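Local structure of hypothetical protein (Streptococcus pneumoniae, 2HIY) at residues Trp95-Tyr108 and Leu131-Glu145. The protein is of unknown function but belongs to the conserved bacterial DUF1697 family. Numbering follows the deposited sequence.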
ATOM      1  N   TRP D  95     -27.034  11.640 -19.635  1.00 12.21           N
ATOM      2  CA  TRP D  95     -26.499  10.480 -18.923  1.00 12.49           C
ATOM      3  C   TRP D  95     -25.782  10.881 -17.643  1.00 13.39           C
ATOM      4  O   TRP D  95     -25.524  10.039 -16.780  1.00 13.26           O
ATOM      5  CB  TRP D  95     -25.587   9.665 -19.842  1.00 13.40           C
ATOM      6  CG  TRP D  95     -24.524  10.470 -20.563  1.00 11.83           C
ATOM      7  CD1 TRP D  95     -24.585  10.922 -21.854  1.00 12.62           C
ATOM      8  CD2 TRP D  95     -23.241  10.850 -20.059  1.00 12.05           C
ATOM      9  NE1 TRP D  95     -23.416  11.579 -22.184  1.00 12.57           N
ATOM     10  CE2 TRP D  95     -22.587  11.546 -21.096  1.00 12.13           C
ATOM     11  CE3 TRP D  95     -22.577  10.684 -18.833  1.00 11.31           C
ATOM     12  CZ2 TRP D  95     -21.287  12.054 -20.955  1.00 12.13           C
ATOM     13  CZ3 TRP D  95     -21.286  11.199 -18.708  1.00 12.84           C
ATOM     14  CH2 TRP D  95     -20.674  11.882 -19.755  1.00 12.69           C
ATOM     15  N   TRP D  96     -25.466  12.164 -17.489  1.00 13.60           N
ATOM     16  CA  TRP D  96     -24.723  12.600 -16.318  1.00 14.11           C
ATOM     17  C   TRP D  96     -25.506  12.404 -15.037  1.00 15.23           C
ATOM     18  O   TRP D  96     -24.910  12.278 -13.960  1.00 16.06           O
ATOM     19  CB  TRP D  96     -24.327  14.066 -16.496  1.00 14.94           C
ATOM     20  CG  TRP D  96     -23.484  14.698 -15.412  1.00 12.88           C
ATOM     21  CD1 TRP D  96     -23.869  15.672 -14.563  1.00 16.02           C
ATOM     22  CD2 TRP D  96     -22.096  14.441 -15.159  1.00 12.89           C
ATOM     23  NE1 TRP D  96     -22.813  16.047 -13.757  1.00 14.77           N
ATOM     24  CE2 TRP D  96     -21.721  15.288 -14.084  1.00 12.82           C
ATOM     25  CE3 TRP D  96     -21.148  13.567 -15.708  1.00 13.18           C
ATOM     26  CZ2 TRP D  96     -20.415  15.331 -13.594  1.00 14.86           C
ATOM     27  CZ3 TRP D  96     -19.864  13.586 -15.195  1.00 12.72           C
ATOM     28  CH2 TRP D  96     -19.508  14.461 -14.136  1.00 13.74           C
ATOM     29  N   SER D  97     -26.827  12.379 -15.107  0.50 15.18           N
ATOM     30  CA  SER D  97     -27.602  12.160 -13.893  0.50 15.28           C
ATOM     31  C   SER D  97     -27.901  10.684 -13.605  0.50 15.42           C
ATOM     32  O   SER D  97     -28.414  10.364 -12.533  0.50 15.64           O
ATOM     33  CB  SER D  97     -28.902  12.971 -13.922  0.50 15.36           C
ATOM     34  OG  SER D  97     -29.700  12.577 -15.012  0.50 14.66           O
ATOM     35  N   ARG D  98     -27.575   9.791 -14.544  1.00 15.22           N
ATOM     36  CA  ARG D  98     -27.899   8.369 -14.413  1.00 14.28           C
ATOM     37  C   ARG D  98     -26.870   7.602 -13.572  1.00 15.14           C
ATOM     38  O   ARG D  98     -25.766   8.100 -13.322  1.00 14.68           O
ATOM     39  CB  ARG D  98     -27.994   7.717 -15.790  1.00 15.06           C
ATOM     40  CG  ARG D  98     -29.085   8.300 -16.635  1.00 14.82           C
ATOM     41  CD  ARG D  98     -29.178   7.514 -17.938  1.00 15.43           C
ATOM     42  NE  ARG D  98     -30.176   8.192 -18.754  1.00 16.58           N
ATOM     43  CZ  ARG D  98     -29.958   8.673 -19.983  1.00 12.71           C
ATOM     44  NH1 ARG D  98     -28.810   8.429 -20.604  1.00 12.50           N
ATOM     45  NH2 ARG D  98     -30.926   9.354 -20.577  1.00 15.29           N
ATOM     46  N   ASP D  99     -27.226   6.376 -13.196  1.00 16.58           N
ATOM     47  CA  ASP D  99     -26.427   5.585 -12.252  1.00 17.95           C
ATOM     48  C   ASP D  99     -25.298   4.812 -12.922  1.00 17.94           C
ATOM     49  O   ASP D  99     -25.220   3.586 -12.828  1.00 19.46           O
ATOM     50  CB  ASP D  99     -27.371   4.619 -11.529  1.00 19.14           C
ATOM     51  CG  ASP D  99     -26.703   3.884 -10.379  1.00 23.55           C
ATOM     52  OD1 ASP D  99     -25.744   4.425  -9.776  1.00 27.36           O
ATOM     53  OD2 ASP D  99     -27.164   2.758 -10.085  1.00 27.46           O
ATOM     54  N   LEU D 100     -24.397   5.535 -13.582  1.00 15.17           N
ATOM     55  CA  LEU D 100     -23.208   4.925 -14.167  1.00 14.50           C
ATOM     56  C   LEU D 100     -22.288   4.568 -13.028  1.00 14.08           C
ATOM     57  O   LEU D 100     -22.302   5.224 -11.972  1.00 14.92           O
ATOM     58  CB  LEU D 100     -22.504   5.940 -15.063  1.00 13.45           C
ATOM     59  CG  LEU D 100     -23.077   6.049 -16.478  1.00 13.64           C
ATOM     60  CD1 LEU D 100     -24.466   6.690 -16.509  1.00 15.41           C
ATOM     61  CD2 LEU D 100     -22.116   6.886 -17.312  1.00 15.94           C
ATOM     62  N   ALA D 101     -21.436   3.578 -13.259  1.00 13.27           N
ATOM     63  CA  ALA D 101     -20.547   3.129 -12.187  1.00 12.57           C
ATOM     64  C   ALA D 101     -19.630   4.233 -11.725  1.00 12.48           C
ATOM     65  O   ALA D 101     -19.390   4.385 -10.524  1.00 12.76           O
ATOM     66  CB  ALA D 101     -19.732   1.935 -12.602  1.00 12.93           C
ATOM     67  N   ARG D 102     -19.098   5.017 -12.661  1.00 12.78           N
ATOM     68  CA  ARG D 102     -18.180   6.115 -12.307  1.00 13.24           C
ATOM     69  C   ARG D 102     -18.461   7.315 -13.202  1.00 12.20           C
ATOM     70  O   ARG D 102     -18.615   7.156 -14.426  1.00 13.12           O
ATOM     71  CB  ARG D 102     -16.724   5.681 -12.462  1.00 14.66           C
ATOM     72  CG  ARG D 102     -16.412   4.508 -11.548  1.00 17.93           C
ATOM     73  CD  ARG D 102     -14.982   4.369 -11.332  1.00 21.85           C
ATOM     74  NE  ARG D 102     -14.661   3.065 -10.769  1.00 20.69           N
ATOM     75  CZ  ARG D 102     -13.422   2.721 -10.453  1.00 21.80           C
ATOM     76  NH1 ARG D 102     -12.442   3.611 -10.606  1.00 22.82           N
ATOM     77  NH2 ARG D 102     -13.168   1.525  -9.964  1.00 23.16           N
ATOM     78  N   LYS D 103     -18.482   8.502 -12.631  1.00 11.81           N
ATOM     79  CA  LYS D 103     -18.654   9.742 -13.380  1.00 11.93           C
ATOM     80  C   LYS D 103     -17.647  10.748 -12.890  1.00 12.17           C
ATOM     81  O   LYS D 103     -17.605  11.006 -11.694  1.00 12.47           O
ATOM     82  CB  LYS D 103     -20.056  10.282 -13.234  1.00 12.32           C
ATOM     83  CG  LYS D 103     -21.134   9.372 -13.856  1.00 12.58           C
ATOM     84  CD  LYS D 103     -22.540   9.928 -13.702  1.00 13.66           C
ATOM     85  CE  LYS D 103     -22.992   9.882 -12.236  1.00 15.44           C
ATOM     86  NZ  LYS D 103     -24.445  10.199 -12.069  1.00 16.08           N
ATOM     87  N   ASP D 104     -16.854  11.283 -13.785  1.00 11.00           N
ATOM     88  CA  ASP D 104     -15.838  12.269 -13.450  1.00 12.06           C
ATOM     89  C   ASP D 104     -15.955  13.496 -14.320  1.00 12.69           C
ATOM     90  O   ASP D 104     -16.380  13.398 -15.478  1.00 13.01           O
ATOM     91  CB  ASP D 104     -14.467  11.638 -13.605  1.00 14.06           C
ATOM     92  CG  ASP D 104     -14.307  10.447 -12.673  1.00 16.78           C
ATOM     93  OD1 ASP D 104     -14.294  10.657 -11.438  1.00 18.28           O
ATOM     94  OD2 ASP D 104     -14.267   9.285 -13.146  1.00 17.82           O
ATOM     95  N   PHE D 105     -15.558  14.645 -13.763  1.00 12.62           N
ATOM     96  CA  PHE D 105     -15.459  15.851 -14.564  1.00 12.01           C
ATOM     97  C   PHE D 105     -13.983  16.231 -14.582  1.00 12.58           C
ATOM     98  O   PHE D 105     -13.370  16.344 -13.519  1.00 13.37           O
ATOM     99  CB  PHE D 105     -16.283  16.989 -13.979  1.00 13.02           C
ATOM    100  CG  PHE D 105     -16.496  18.121 -14.952  1.00 11.98           C
ATOM    101  CD1 PHE D 105     -17.425  17.996 -15.961  1.00 12.68           C
ATOM    102  CD2 PHE D 105     -15.739  19.281 -14.887  1.00 12.12           C
ATOM    103  CE1 PHE D 105     -17.641  19.020 -16.857  1.00 11.53           C
ATOM    104  CE2 PHE D 105     -15.950  20.305 -15.758  1.00 12.56           C
ATOM    105  CZ  PHE D 105     -16.903  20.175 -16.766  1.00 13.19           C
ATOM    106  N   LEU D 106     -13.452  16.446 -15.770  1.00 11.92           N
ATOM    107  CA  LEU D 106     -12.055  16.857 -15.940  1.00 11.98           C
ATOM    108  C   LEU D 106     -12.052  18.367 -16.173  1.00 11.62           C
ATOM    109  O   LEU D 106     -12.316  18.819 -17.288  1.00 12.01           O
ATOM    110  CB  LEU D 106     -11.430  16.137 -17.147  1.00 12.76           C
ATOM    111  CG  LEU D 106     -11.177  14.625 -17.003  1.00 14.17           C
ATOM    112  CD1 LEU D 106     -12.494  13.848 -16.889  1.00 15.58           C
ATOM    113  CD2 LEU D 106     -10.438  14.117 -18.232  1.00 15.56           C
ATOM    114  N   PHE D 107     -11.797  19.139 -15.113  1.00 11.42           N
ATOM    115  CA  PHE D 107     -11.844  20.596 -15.235  1.00 12.20           C
ATOM    116  C   PHE D 107     -10.612  21.112 -15.961  1.00 12.37           C
ATOM    117  O   PHE D 107      -9.467  20.763 -15.622  1.00 12.67           O
ATOM    118  CB  PHE D 107     -11.841  21.261 -13.868  1.00 12.20           C
ATOM    119  CG  PHE D 107     -13.159  21.210 -13.136  1.00 11.08           C
ATOM    120  CD1 PHE D 107     -14.124  22.205 -13.328  1.00 12.21           C
ATOM    121  CD2 PHE D 107     -13.426  20.213 -12.162  1.00 12.13           C
ATOM    122  CE1 PHE D 107     -15.351  22.187 -12.602  1.00 12.46           C
ATOM    123  CE2 PHE D 107     -14.631  20.205 -11.439  1.00 12.67           C
ATOM    124  CZ  PHE D 107     -15.581  21.188 -11.675  1.00 12.78           C
ATOM    125  N   TYR D 108     -10.833  21.957 -16.966  1.00 12.13           N
ATOM    126  CA  TYR D 108      -9.731  22.635 -17.610  1.00 11.90           C
ATOM    127  C   TYR D 108      -9.036  23.566 -16.626  1.00 13.21           C
ATOM    128  O   TYR D 108      -9.623  24.020 -15.666  1.00 14.12           O
ATOM    129  CB  TYR D 108     -10.246  23.417 -18.811  1.00 13.03           C
ATOM    130  CG  TYR D 108     -10.908  22.565 -19.891  1.00 12.03           C
ATOM    131  CD1 TYR D 108     -10.413  21.300 -20.235  1.00 12.79           C
ATOM    132  CD2 TYR D 108     -12.003  23.074 -20.612  1.00 13.32           C
ATOM    133  CE1 TYR D 108     -11.036  20.534 -21.269  1.00 13.47           C
ATOM    134  CE2 TYR D 108     -12.608  22.328 -21.627  1.00 13.43           C
ATOM    135  CZ  TYR D 108     -12.107  21.093 -21.953  1.00 14.11           C
ATOM    136  OH  TYR D 108     -12.717  20.388 -22.993  1.00 14.94           O
ATOM    137  N   LEU D 131     -18.249  10.365 -23.197  1.00 10.86           N
ATOM    138  CA  LEU D 131     -17.727  11.647 -22.744  1.00 10.84           C
ATOM    139  C   LEU D 131     -18.342  12.779 -23.538  1.00 11.24           C
ATOM    140  O   LEU D 131     -18.759  12.566 -24.694  1.00 12.20           O
ATOM    141  CB  LEU D 131     -16.177  11.692 -22.745  1.00 12.55           C
ATOM    142  CG  LEU D 131     -15.490  11.564 -24.115  1.00 12.14           C
ATOM    143  CD1 LEU D 131     -15.260  12.940 -24.771  1.00 13.84           C
ATOM    144  CD2 LEU D 131     -14.133  10.929 -23.944  1.00 12.69           C
ATOM    145  N   TYR D 132     -18.345  13.968 -22.962  1.00 11.70           N
ATOM    146  CA  TYR D 132     -18.902  15.131 -23.616  1.00 11.29           C
ATOM    147  C   TYR D 132     -18.025  16.327 -23.282  1.00 11.54           C
ATOM    148  O   TYR D 132     -17.715  16.544 -22.119  1.00 12.06           O
ATOM    149  CB  TYR D 132     -20.352  15.356 -23.166  1.00 11.95           C
ATOM    150  CG  TYR D 132     -21.023  16.515 -23.864  1.00 13.80           C
ATOM    151  CD1 TYR D 132     -21.681  16.305 -25.064  1.00 13.26           C
ATOM    152  CD2 TYR D 132     -20.974  17.811 -23.350  1.00 15.86           C
ATOM    153  CE1 TYR D 132     -22.297  17.347 -25.731  1.00 15.28           C
ATOM    154  CE2 TYR D 132     -21.569  18.873 -24.030  1.00 16.15           C
ATOM    155  CZ  TYR D 132     -22.212  18.610 -25.218  1.00 15.03           C
ATOM    156  OH  TYR D 132     -22.842  19.645 -25.901  1.00 19.29           O
ATOM    157  N   PHE D 133     -17.661  17.128 -24.277  1.00 11.79           N
ATOM    158  CA  PHE D 133     -16.822  18.291 -24.054  1.00 12.76           C
ATOM    159  C   PHE D 133     -17.687  19.467 -23.652  1.00 12.81           C
ATOM    160  O   PHE D 133     -18.417  20.005 -24.496  1.00 14.38           O
ATOM    161  CB  PHE D 133     -16.054  18.621 -25.353  1.00 13.15           C
ATOM    162  CG  PHE D 133     -15.049  17.577 -25.723  1.00 13.14           C
ATOM    163  CD1 PHE D 133     -13.845  17.450 -25.043  1.00 14.28           C
ATOM    164  CD2 PHE D 133     -15.309  16.706 -26.770  1.00 14.93           C
ATOM    165  CE1 PHE D 133     -12.947  16.450 -25.388  1.00 13.80           C
ATOM    166  CE2 PHE D 133     -14.387  15.714 -27.122  1.00 15.11           C
ATOM    167  CZ  PHE D 133     -13.197  15.596 -26.411  1.00 14.53           C
ATOM    168  N   GLY D 134     -17.641  19.849 -22.373  1.00 13.15           N
ATOM    169  CA  GLY D 134     -18.402  20.995 -21.878  1.00 13.74           C
ATOM    170  C   GLY D 134     -17.586  22.270 -21.989  1.00 14.70           C
ATOM    171  O   GLY D 134     -16.508  22.297 -22.583  1.00 17.14           O
ATOM    172  N   LYS D 135     -18.068  23.342 -21.380  1.00 14.18           N
ATOM    173  CA  LYS D 135     -17.343  24.602 -21.465  1.00 16.05           C
ATOM    174  C   LYS D 135     -16.155  24.628 -20.514  1.00 16.06           C
ATOM    175  O   LYS D 135     -15.062  25.095 -20.869  1.00 17.47           O
ATOM    176  CB  LYS D 135     -18.283  25.760 -21.138  1.00 17.38           C
ATOM    177  CG  LYS D 135     -17.616  27.114 -21.099  1.00 23.76           C
ATOM    178  CD  LYS D 135     -17.084  27.572 -22.442  1.00 29.35           C
ATOM    179  CE  LYS D 135     -16.567  29.008 -22.337  1.00 32.55           C
ATOM    180  NZ  LYS D 135     -15.555  29.240 -23.399  1.00 35.75           N
ATOM    181  N   LEU D 136     -16.357  24.083 -19.324  1.00 14.84           N
ATOM    182  CA  LEU D 136     -15.349  24.157 -18.273  1.00 13.92           C
ATOM    183  C   LEU D 136     -14.484  22.913 -18.189  1.00 12.92           C
ATOM    184  O   LEU D 136     -13.549  22.868 -17.428  1.00 12.66           O
ATOM    185  CB  LEU D 136     -16.005  24.340 -16.915  1.00 15.21           C
ATOM    186  CG  LEU D 136     -16.736  25.677 -16.728  1.00 16.64           C
ATOM    187  CD1 LEU D 136     -17.555  25.657 -15.423  1.00 17.65           C
ATOM    188  CD2 LEU D 136     -15.723  26.818 -16.738  1.00 19.91           C
ATOM    189  N   GLY D 137     -14.836  21.891 -18.953  1.00 12.14           N
ATOM    190  CA  GLY D 137     -14.105  20.651 -18.859  1.00 12.02           C
ATOM    191  C   GLY D 137     -14.877  19.547 -19.538  1.00 11.75           C
ATOM    192  O   GLY D 137     -15.826  19.789 -20.277  1.00 12.80           O
ATOM    193  N   ILE D 138     -14.452  18.326 -19.226  1.00 11.39           N
ATOM    194  CA  ILE D 138     -14.972  17.131 -19.920  1.00 12.01           C
ATOM    195  C   ILE D 138     -15.785  16.295 -18.945  1.00 11.41           C
ATOM    196  O   ILE D 138     -15.281  15.921 -17.878  1.00 11.71           O
ATOM    197  CB  ILE D 138     -13.819  16.248 -20.458  1.00 12.35           C
ATOM    198  CG1 ILE D 138     -12.882  17.098 -21.313  1.00 14.59           C
ATOM    199  CG2 ILE D 138     -14.378  15.069 -21.277  1.00 13.13           C
ATOM    200  CD1 ILE D 138     -11.628  16.360 -21.776  1.00 15.26           C
ATOM    201  N   PHE D 139     -17.059  16.025 -19.266  1.00 10.70           N
ATOM    202  CA  PHE D 139     -17.822  15.020 -18.541  1.00 10.73           C
ATOM    203  C   PHE D 139     -17.419  13.644 -19.049  1.00 10.79           C
ATOM    204  O   PHE D 139     -17.405  13.434 -20.261  1.00 11.32           O
ATOM    205  CB  PHE D 139     -19.325  15.165 -18.843  1.00 10.98           C
ATOM    206  CG  PHE D 139     -19.919  16.530 -18.550  1.00 10.69           C
ATOM    207  CD1 PHE D 139     -20.482  16.783 -17.303  1.00 10.27           C
ATOM    208  CD2 PHE D 139     -19.980  17.536 -19.537  1.00 10.47           C
ATOM    209  CE1 PHE D 139     -21.081  18.020 -17.027  1.00 11.10           C
ATOM    210  CE2 PHE D 139     -20.556  18.763 -19.266  1.00 11.88           C
ATOM    211  CZ  PHE D 139     -21.130  18.996 -18.005  1.00 12.45           C
ATOM    212  N   TRP D 140     -17.140  12.690 -18.166  1.00 11.40           N
ATOM    213  CA  TRP D 140     -16.678  11.380 -18.648  1.00 10.57           C
ATOM    214  C   TRP D 140     -17.223  10.303 -17.757  1.00 11.38           C
ATOM    215  O   TRP D 140     -16.882  10.205 -16.554  1.00 12.17           O
ATOM    216  CB  TRP D 140     -15.158  11.371 -18.693  1.00 11.71           C
ATOM    217  CG  TRP D 140     -14.512  10.340 -19.540  1.00 11.60           C
ATOM    218  CD1 TRP D 140     -14.951   9.072 -19.870  1.00 11.92           C
ATOM    219  CD2 TRP D 140     -13.254  10.499 -20.192  1.00 11.11           C
ATOM    220  NE1 TRP D 140     -14.035   8.428 -20.694  1.00 11.08           N
ATOM    221  CE2 TRP D 140     -12.983   9.296 -20.905  1.00 11.58           C
ATOM    222  CE3 TRP D 140     -12.317  11.547 -20.251  1.00 12.01           C
ATOM    223  CZ2 TRP D 140     -11.807   9.120 -21.663  1.00 11.58           C
ATOM    224  CZ3 TRP D 140     -11.150  11.373 -21.003  1.00 13.02           C
ATOM    225  CH2 TRP D 140     -10.917  10.165 -21.700  1.00 11.97           C
ATOM    226  N   GLY D 141     -18.136   9.502 -18.311  1.00 10.50           N
ATOM    227  CA  GLY D 141     -18.846   8.468 -17.556  1.00 10.55           C
ATOM    228  C   GLY D 141     -18.343   7.112 -17.998  1.00 10.89           C
ATOM    229  O   GLY D 141     -18.081   6.887 -19.180  1.00 11.50           O
ATOM    230  N   LYS D 142     -18.197   6.223 -17.026  1.00 11.56           N
ATOM    231  CA  LYS D 142     -17.836   4.842 -17.302  1.00 11.62           C
ATOM    232  C   LYS D 142     -18.975   3.963 -16.775  1.00 11.31           C
ATOM    233  O   LYS D 142     -19.372   4.061 -15.612  1.00 11.88           O
ATOM    234  CB  LYS D 142     -16.493   4.499 -16.613  1.00 12.62           C
ATOM    235  CG  LYS D 142     -15.225   5.108 -17.268  1.00 12.50           C
ATOM    236  CD  LYS D 142     -15.053   6.614 -17.131  1.00 12.90           C
ATOM    237  CE  LYS D 142     -15.015   7.093 -15.709  1.00 13.72           C
ATOM    238  NZ  LYS D 142     -14.623   8.547 -15.667  1.00 16.26           N
ATOM    239  N   PHE D 143     -19.510   3.090 -17.624  1.00 10.91           N
ATOM    240  CA  PHE D 143     -20.786   2.449 -17.296  1.00 10.88           C
ATOM    241  C   PHE D 143     -20.707   1.406 -16.236  1.00 11.82           C
ATOM    242  O   PHE D 143     -21.664   1.276 -15.453  1.00 13.75           O
ATOM    243  CB  PHE D 143     -21.443   1.885 -18.546  1.00 12.04           C
ATOM    244  CG  PHE D 143     -21.916   2.942 -19.483  1.00 11.65           C
ATOM    245  CD1 PHE D 143     -23.062   3.661 -19.183  1.00 13.50           C
ATOM    246  CD2 PHE D 143     -21.239   3.234 -20.651  1.00 12.27           C
ATOM    247  CE1 PHE D 143     -23.516   4.672 -20.040  1.00 14.36           C
ATOM    248  CE2 PHE D 143     -21.681   4.252 -21.534  1.00 13.25           C
ATOM    249  CZ  PHE D 143     -22.825   4.967 -21.203  1.00 12.97           C
ATOM    250  N   SER D 144     -19.606   0.660 -16.166  1.00 11.79           N
ATOM    251  CA  SER D 144     -19.620  -0.531 -15.301  1.00 13.04           C
ATOM    252  C   SER D 144     -18.287  -0.828 -14.669  1.00 12.87           C
ATOM    253  O   SER D 144     -17.241  -0.733 -15.312  1.00 12.80           O
ATOM    254  CB  SER D 144     -20.050  -1.734 -16.142  1.00 13.73           C
ATOM    255  OG  SER D 144     -19.979  -2.925 -15.363  1.00 16.84           O
ATOM    256  N   GLU D 145     -18.315  -1.275 -13.416  1.00 12.90           N
ATOM    257  CA  GLU D 145     -17.090  -1.747 -12.796  1.00 13.16           C
ATOM    258  C   GLU D 145     -16.488  -2.940 -13.531  1.00 13.87           C
ATOM    259  O   GLU D 145     -15.256  -3.071 -13.577  1.00 15.53           O
ATOM    260  CB  GLU D 145     -17.340  -2.127 -11.323  1.00 13.55           C
ATOM    261  CG  GLU D 145     -17.705  -0.918 -10.419  1.00 14.79           C
ATOM    262  CD  GLU D 145     -16.559   0.052 -10.144  1.00 18.39           C
ATOM    263  OE1 GLU D 145     -15.386  -0.313 -10.343  1.00 20.23           O
ATOM    264  OE2 GLU D 145     -16.827   1.199  -9.724  1.00 18.68           O
TER
HETATM  265  O   HOH W   1     -19.213   2.013  -8.978  1.00 17.69           O
HETATM  266  O   HOH W   2     -12.403  24.621 -15.553  1.00 13.39           O
HETATM  267  O   HOH W   3     -14.619  21.740 -24.360  1.00 18.16           O
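Phe139 meets two aromatic rings, one with a face and one with an edge. Its face receives the edge of Phe105, whose CE1 sits over the ring centre, in an edge-to-face pair with centroids 4.7 Å apart. Its own edge points at the face of Trp96, where Phe139 CD1 stands above the ring, 3.6 Å from Trp96 CD2. Phe105 CG is anti to the backbone N (chi1 -165°), which brings the ring over to Phe139 and Gly137. Phe174 of helix 171-182 adds a fourth ring. Trp95 meets the backbone of Phe139 and Trp140 with its ring edge. The face of Tyr108 lies over Gly137, whose CA makes a CH-pi contact 3.5 Å from the ring centroid.

Strands 102-108 and 137-142 are antiparallel neighbours in the middle of a four-stranded sheet. Strand 129-133 flanks one of them and strand 166-170 the other. Paired backbone bonds join Arg102 with Lys142, Asp104 with Trp140 and Leu106 with Ile138. A classic beta bulge places both Ala101 and Arg102 opposite Lys142.

The face bearing Leu106 and Trp140 also carries charge. Lys142 bends at chi2 and chi3, and its NZ reaches the anti lone pair of Asp104 OD2 at 2.7 Å. Lys142 NZ also bonds Trp140 O, on the opposite side of the carbonyl plane from Asp104 N. Arg102 grips Glu145 side-on: NE bonds OE2 at 3.0 Å and NH2 bonds OE1 at 2.9 Å. The guanidinium and carboxylate planes are 41° apart. One water bridges Glu145 OE2 and Ala101 O. Gln116 and Ala119 of the second subunit pack on Arg102 and Glu145, respectively.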